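Local coordinates for holo-[acyl-carrier-protein] synthase (Helicobacter pylori, PDB 5XUK) that belongs to the 4'-phosphopantetheinyl transferase superfamily and, as a small alpha/beta protein in a three-chain assembly, binds coenzyme A, at residues 26-32 with 67-72; 93-99 with 111-115. All coordinates share one frame; numbering follows the deposited sequence.

Interaction 1 of 2, residues 26-32 with 67-72; sequences RFLSPSE and FLDIKI
Glu32, near the start of helix 30-36, reaches across to Ile72 and ties the turn between two helices to strand 70-74 of this phosphopantetheinyl-transferase fold. From CB, which points toward the strand, it sends CG anti to its own carbonyl carbon (chi1 -66°) and 3.3 Å from Ile72 O; the extended chain then carries the carboxylate over the strand. OE2 accepts the backbone N-H of Ile72, with Ile72 N 2.7 Å from Glu32 OE2 and approaching from above the carboxylate plane. OE1 turns back to take the N-H of Ser29, the N-cap residue, again from out of the plane, and forms a salt bridge with Lys50. The same lysine amine donates hydrogen bonds to the carbonyl oxygens of Phe27, Phe67 and Ile70, linking both segments beside the buried Glu32. At the other end the contact is aromatic: the edge of Phe27 is turned to the face of Phe67, planes at 60° and ring centroids 5.8 Å apart. Leu68 lies alongside the backbone of residues 26-29 at the margin, its CD2 3.7 Å from Ser29 N. Phe67 lies near bound coenzyme A, and over one face of its ring sits Phe27 CB, 3.7 Å from the ring centroid.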
loop_
_atom_site.group_PDB
_atom_site.type_symbol
_atom_site.label_atom_id
_atom_site.label_comp_id
_atom_site.label_asym_id
_atom_site.label_seq_id
_atom_site.Cartn_x
_atom_site.Cartn_y
_atom_site.Cartn_z
ATOM N N ARG A 26 -9.189 -17.195 16.584
ATOM C CA ARG A 26 -8.867 -15.919 17.236
ATOM C C ARG A 26 -9.142 -14.714 16.335
ATOM O O ARG A 26 -9.693 -13.726 16.799
ATOM C CB ARG A 26 -7.406 -15.889 17.713
ATOM C CG ARG A 26 -7.139 -16.713 18.972
ATOM C CD ARG A 26 -5.652 -17.020 19.148
ATOM N NE ARG A 26 -5.392 -17.945 20.259
ATOM C CZ ARG A 26 -4.203 -18.480 20.555
ATOM N NH1 ARG A 26 -4.095 -19.308 21.590
ATOM N NH2 ARG A 26 -3.121 -18.202 19.829
ATOM N N PHE A 27 -8.780 -14.770 15.054
ATOM C CA PHE A 27 -9.018 -13.584 14.195
ATOM C C PHE A 27 -10.090 -13.706 13.121
ATOM O O PHE A 27 -10.583 -12.681 12.620
ATOM C CB PHE A 27 -7.705 -13.026 13.601
ATOM C CG PHE A 27 -7.094 -13.874 12.530
ATOM C CD1 PHE A 27 -6.321 -14.965 12.858
ATOM C CD2 PHE A 27 -7.257 -13.547 11.180
ATOM C CE1 PHE A 27 -5.758 -15.751 11.866
ATOM C CE2 PHE A 27 -6.680 -14.321 10.185
ATOM C CZ PHE A 27 -5.933 -15.429 10.530
ATOM N N LEU A 28 -10.492 -14.930 12.782
ATOM C CA LEU A 28 -11.545 -15.117 11.772
ATOM C C LEU A 28 -12.815 -15.685 12.382
ATOM O O LEU A 28 -12.794 -16.718 13.040
ATOM C CB LEU A 28 -11.044 -16.010 10.626
ATOM C CG LEU A 28 -9.900 -15.415 9.787
ATOM C CD1 LEU A 28 -9.600 -16.284 8.578
ATOM C CD2 LEU A 28 -10.236 -13.992 9.347
ATOM N N SER A 29 -13.921 -14.991 12.147
ATOM C CA SER A 29 -15.252 -15.536 12.369
ATOM C C SER A 29 -15.546 -16.644 11.357
ATOM O O SER A 29 -14.983 -16.620 10.269
ATOM C CB SER A 29 -16.289 -14.447 12.119
ATOM O OG SER A 29 -16.432 -14.252 10.705
ATOM N N PRO A 30 -16.490 -17.568 11.677
ATOM C CA PRO A 30 -16.869 -18.683 10.789
ATOM C C PRO A 30 -17.145 -18.308 9.334
ATOM O O PRO A 30 -16.671 -18.999 8.443
ATOM C CB PRO A 30 -18.140 -19.228 11.453
ATOM C CG PRO A 30 -17.861 -19.042 12.906
ATOM C CD PRO A 30 -17.181 -17.686 12.983
ATOM N N SER A 31 -17.888 -17.231 9.106
ATOM C CA SER A 31 -18.207 -16.793 7.776
ATOM C C SER A 31 -16.937 -16.341 7.040
ATOM O O SER A 31 -16.792 -16.614 5.849
ATOM C CB SER A 31 -19.262 -15.673 7.808
ATOM O OG SER A 31 -18.792 -14.513 8.468
ATOM N N GLU A 32 -16.009 -15.704 7.761
ATOM C CA GLU A 32 -14.728 -15.277 7.184
ATOM C C GLU A 32 -13.859 -16.485 6.902
ATOM O O GLU A 32 -13.084 -16.504 5.926
ATOM C CB GLU A 32 -14.026 -14.282 8.101
ATOM C CG GLU A 32 -14.811 -12.989 8.195
ATOM C CD GLU A 32 -14.371 -12.089 9.338
ATOM O OE1 GLU A 32 -13.495 -12.489 10.101
ATOM O OE2 GLU A 32 -14.914 -10.969 9.470
ATOM N N PHE A 67 -9.664 -8.327 16.771
ATOM C CA PHE A 67 -9.794 -8.960 15.482
ATOM C C PHE A 67 -11.259 -9.246 15.159
ATOM O O PHE A 67 -11.716 -8.954 14.062
ATOM C CB PHE A 67 -9.020 -10.281 15.473
ATOM C CG PHE A 67 -7.534 -10.136 15.289
ATOM C CD1 PHE A 67 -7.009 -9.435 14.191
ATOM C CD2 PHE A 67 -6.649 -10.753 16.161
ATOM C CE1 PHE A 67 -5.647 -9.333 14.002
ATOM C CE2 PHE A 67 -5.276 -10.646 15.975
ATOM C CZ PHE A 67 -4.779 -9.937 14.894
ATOM N N LEU A 68 -12.013 -9.780 16.120
ATOM C CA LEU A 68 -13.408 -10.165 15.844
ATOM C C LEU A 68 -14.371 -8.983 15.821
ATOM O O LEU A 68 -15.529 -9.135 15.420
ATOM C CB LEU A 68 -13.890 -11.226 16.818
ATOM C CG LEU A 68 -13.167 -12.571 16.676
ATOM C CD1 LEU A 68 -13.568 -13.496 17.821
ATOM C CD2 LEU A 68 -13.466 -13.212 15.325
ATOM N N ASP A 69 -13.906 -7.796 16.204
ATOM C CA ASP A 69 -14.717 -6.585 15.993
ATOM C C ASP A 69 -14.734 -6.157 14.517
ATOM O O ASP A 69 -15.547 -5.306 14.124
ATOM C CB ASP A 69 -14.210 -5.426 16.844
ATOM C CG ASP A 69 -14.347 -5.687 18.337
ATOM O OD1 ASP A 69 -15.445 -6.107 18.757
ATOM O OD2 ASP A 69 -13.358 -5.464 19.080
ATOM N N ILE A 70 -13.829 -6.723 13.711
ATOM C CA ILE A 70 -13.714 -6.330 12.314
ATOM C C ILE A 70 -14.300 -7.451 11.468
ATOM O O ILE A 70 -13.775 -8.586 11.471
ATOM C CB ILE A 70 -12.250 -6.087 11.904
ATOM C CG1 ILE A 70 -11.579 -5.055 12.823
ATOM C CG2 ILE A 70 -12.177 -5.603 10.469
ATOM C CD1 ILE A 70 -10.096 -5.306 12.993
ATOM N N LYS A 71 -15.390 -7.145 10.772
ATOM C CA LYS A 71 -16.028 -8.128 9.898
ATOM C C LYS A 71 -15.640 -7.872 8.449
ATOM O O LYS A 71 -15.933 -6.807 7.923
ATOM C CB LYS A 71 -17.549 -8.073 10.036
ATOM C CG LYS A 71 -18.302 -9.016 9.092
ATOM C CD LYS A 71 -19.817 -8.901 9.283
ATOM C CE LYS A 71 -20.598 -8.880 7.969
ATOM N NZ LYS A 71 -21.820 -8.028 8.092
ATOM N N ILE A 72 -14.982 -8.846 7.818
ATOM C CA ILE A 72 -14.728 -8.818 6.378
ATOM C C ILE A 72 -15.789 -9.659 5.644
ATOM O O ILE A 72 -16.092 -10.769 6.067
ATOM C CB ILE A 72 -13.347 -9.413 6.016
ATOM C CG1 ILE A 72 -12.211 -8.715 6.784
ATOM C CG2 ILE A 72 -13.108 -9.303 4.505
ATOM C CD1 ILE A 72 -10.983 -9.594 6.916
#

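Interaction 2 of 2, residues 93-99 with 111-115; sequences NIQSLSA and VVVVS
Leu97 and Val114 are cross-strand neighbours, a non-hydrogen-bonded pair of the antiparallel beta hairpin 97-104/107-114, their side chains side by side and pointing the same way. Leu97 CD2 does the touching, 3.6 Å from Val114 CB, and also reaches Val112 CG1. Ile94 comes to Val114 differently, crossing it at about a right angle, with Ile94 CD1 only 3.3 Å from Val114 CG2, a tight fit for two methyls. That branch of Val114 stands anti to the backbone N, while CG1 lies between N and the carbonyl carbon (chi1 48°). Ala99 and Val112 continue this apolar face. Between these two non-hydrogen-bonded pairs, Ser98 and Val113 form a hydrogen-bonded pair and point to the other face; Ser98 N is 2.9 Å from Val113 O, and Val113 N is 2.8 Å from Ser98 O. Beyond the regular strands, Ser115 N still bonds to Ser96 O at 2.9 Å, and the hydroxyls of these two serines meet weakly. Ser98 OG bonds to the backbone N of Ile2 of the second subunit, on which Val113 also packs. The opposite face, with Leu97, Ala99, Val112 and Val114, lies against helix 40-56 and strand 80-84, while strand 2-8 flanks strand 107-114 within the chain.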
loop_
_atom_site.group_PDB
_atom_site.type_symbol
_atom_site.label_atom_id
_atom_site.label_comp_id
_atom_site.label_asym_id
_atom_site.label_seq_id
_atom_site.Cartn_x
_atom_site.Cartn_y
_atom_site.Cartn_z
ATOM N N ASN A 93 -16.300 6.704 15.484
ATOM C CA ASN A 93 -16.925 7.777 14.704
ATOM C C ASN A 93 -16.615 7.659 13.204
ATOM O O ASN A 93 -16.055 8.575 12.594
ATOM C CB ASN A 93 -16.509 9.151 15.264
ATOM C CG ASN A 93 -17.483 10.264 14.899
ATOM O OD1 ASN A 93 -18.237 10.166 13.925
ATOM N ND2 ASN A 93 -17.464 11.337 15.684
ATOM N N ILE A 94 -17.006 6.527 12.620
ATOM C CA ILE A 94 -16.651 6.190 11.240
ATOM C C ILE A 94 -17.821 6.393 10.292
ATOM O O ILE A 94 -18.929 5.941 10.557
ATOM C CB ILE A 94 -16.194 4.716 11.120
ATOM C CG1 ILE A 94 -15.082 4.396 12.128
ATOM C CG2 ILE A 94 -15.748 4.399 9.698
ATOM C CD1 ILE A 94 -13.956 5.411 12.164
ATOM N N GLN A 95 -17.557 7.060 9.175
ATOM C CA GLN A 95 -18.552 7.238 8.122
ATOM C C GLN A 95 -18.508 6.046 7.164
ATOM O O GLN A 95 -19.548 5.486 6.808
ATOM C CB GLN A 95 -18.291 8.543 7.360
ATOM C CG GLN A 95 -18.378 9.796 8.227
ATOM C CD GLN A 95 -17.204 10.742 8.022
ATOM O OE1 GLN A 95 -16.805 11.029 6.891
ATOM N NE2 GLN A 95 -16.642 11.228 9.122
ATOM N N SER A 96 -17.297 5.658 6.763
ATOM C CA SER A 96 -17.106 4.586 5.785
ATOM C C SER A 96 -15.685 4.024 5.833
ATOM O O SER A 96 -14.728 4.756 6.102
ATOM C CB SER A 96 -17.408 5.106 4.378
ATOM O OG SER A 96 -16.645 6.267 4.098
ATOM N N LEU A 97 -15.572 2.719 5.582
ATOM C CA LEU A 97 -14.292 2.019 5.482
ATOM C C LEU A 97 -14.111 1.497 4.063
ATOM O O LEU A 97 -15.023 0.904 3.497
ATOM C CB LEU A 97 -14.246 0.851 6.460
ATOM C CG LEU A 97 -14.197 1.234 7.935
ATOM C CD1 LEU A 97 -14.517 0.043 8.823
ATOM C CD2 LEU A 97 -12.830 1.807 8.277
ATOM N N SER A 98 -12.939 1.743 3.481
ATOM C CA SER A 98 -12.613 1.246 2.138
ATOM C C SER A 98 -11.360 0.372 2.235
ATOM O O SER A 98 -10.379 0.770 2.862
ATOM C CB SER A 98 -12.389 2.425 1.187
ATOM O OG SER A 98 -12.113 1.990 -0.134
ATOM N N ALA A 99 -11.394 -0.815 1.633
ATOM C CA ALA A 99 -10.333 -1.806 1.812
ATOM C C ALA A 99 -9.848 -2.399 0.496
ATOM O O ALA A 99 -10.540 -2.300 -0.515
ATOM C CB ALA A 99 -10.826 -2.919 2.721
ATOM N N VAL A 111 -4.635 -2.699 2.710
ATOM C CA VAL A 111 -4.684 -1.284 3.032
ATOM C C VAL A 111 -6.134 -0.923 3.288
ATOM O O VAL A 111 -7.042 -1.501 2.693
ATOM C CB VAL A 111 -4.154 -0.416 1.855
ATOM C CG1 VAL A 111 -5.125 -0.449 0.668
ATOM C CG2 VAL A 111 -3.883 0.999 2.339
ATOM N N VAL A 112 -6.343 0.005 4.209
ATOM C CA VAL A 112 -7.681 0.455 4.580
ATOM C C VAL A 112 -7.649 1.952 4.709
ATOM O O VAL A 112 -6.708 2.502 5.293
ATOM C CB VAL A 112 -8.127 -0.163 5.928
ATOM C CG1 VAL A 112 -9.429 0.463 6.419
ATOM C CG2 VAL A 112 -8.261 -1.672 5.793
ATOM N N VAL A 113 -8.661 2.596 4.144
ATOM C CA VAL A 113 -8.906 4.020 4.340
ATOM C C VAL A 113 -10.216 4.239 5.106
ATOM O O VAL A 113 -11.284 3.768 4.690
ATOM C CB VAL A 113 -8.980 4.760 3.000
ATOM C CG1 VAL A 113 -9.379 6.208 3.228
ATOM C CG2 VAL A 113 -7.636 4.700 2.293
ATOM N N VAL A 114 -10.118 4.957 6.222
ATOM C CA VAL A 114 -11.271 5.264 7.080
ATOM C C VAL A 114 -11.683 6.741 6.982
ATOM O O VAL A 114 -10.834 7.640 6.973
ATOM C CB VAL A 114 -10.996 4.904 8.557
ATOM C CG1 VAL A 114 -9.654 5.445 9.016
ATOM C CG2 VAL A 114 -12.096 5.443 9.448
ATOM N N SER A 115 -12.998 6.966 6.901
ATOM C CA SER A 115 -13.599 8.304 6.928
ATOM C C SER A 115 -14.320 8.532 8.252
ATOM O O SER A 115 -13.981 9.447 9.006
ATOM C CB SER A 115 -14.596 8.447 5.787
ATOM O OG SER A 115 -14.008 8.057 4.563
#

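In the fold
Both contacts are partly buried, but they are built differently. Interaction 1 joins the turn between helices 21-27 and 30-36 to the start of a strand through side chains that pack on each other and grip backbone groups, with a buried carboxylate paired with Lys50 and one of its two stacked phenylalanines, Phe67, near coenzyme A. Interaction 2 is mainly backbone pairing within one hairpin, apolar on one face and meeting a second subunit on the other, with exposed serines at its end. Their centres lie about 17 Å apart and they do not touch, yet helix 40-56 packs on both: Phe46 and Leu49 meet Ile72 of interaction 1, and Leu49 also meets Ala99 and Val112 of interaction 2. Strand 80-84 likewise touches both.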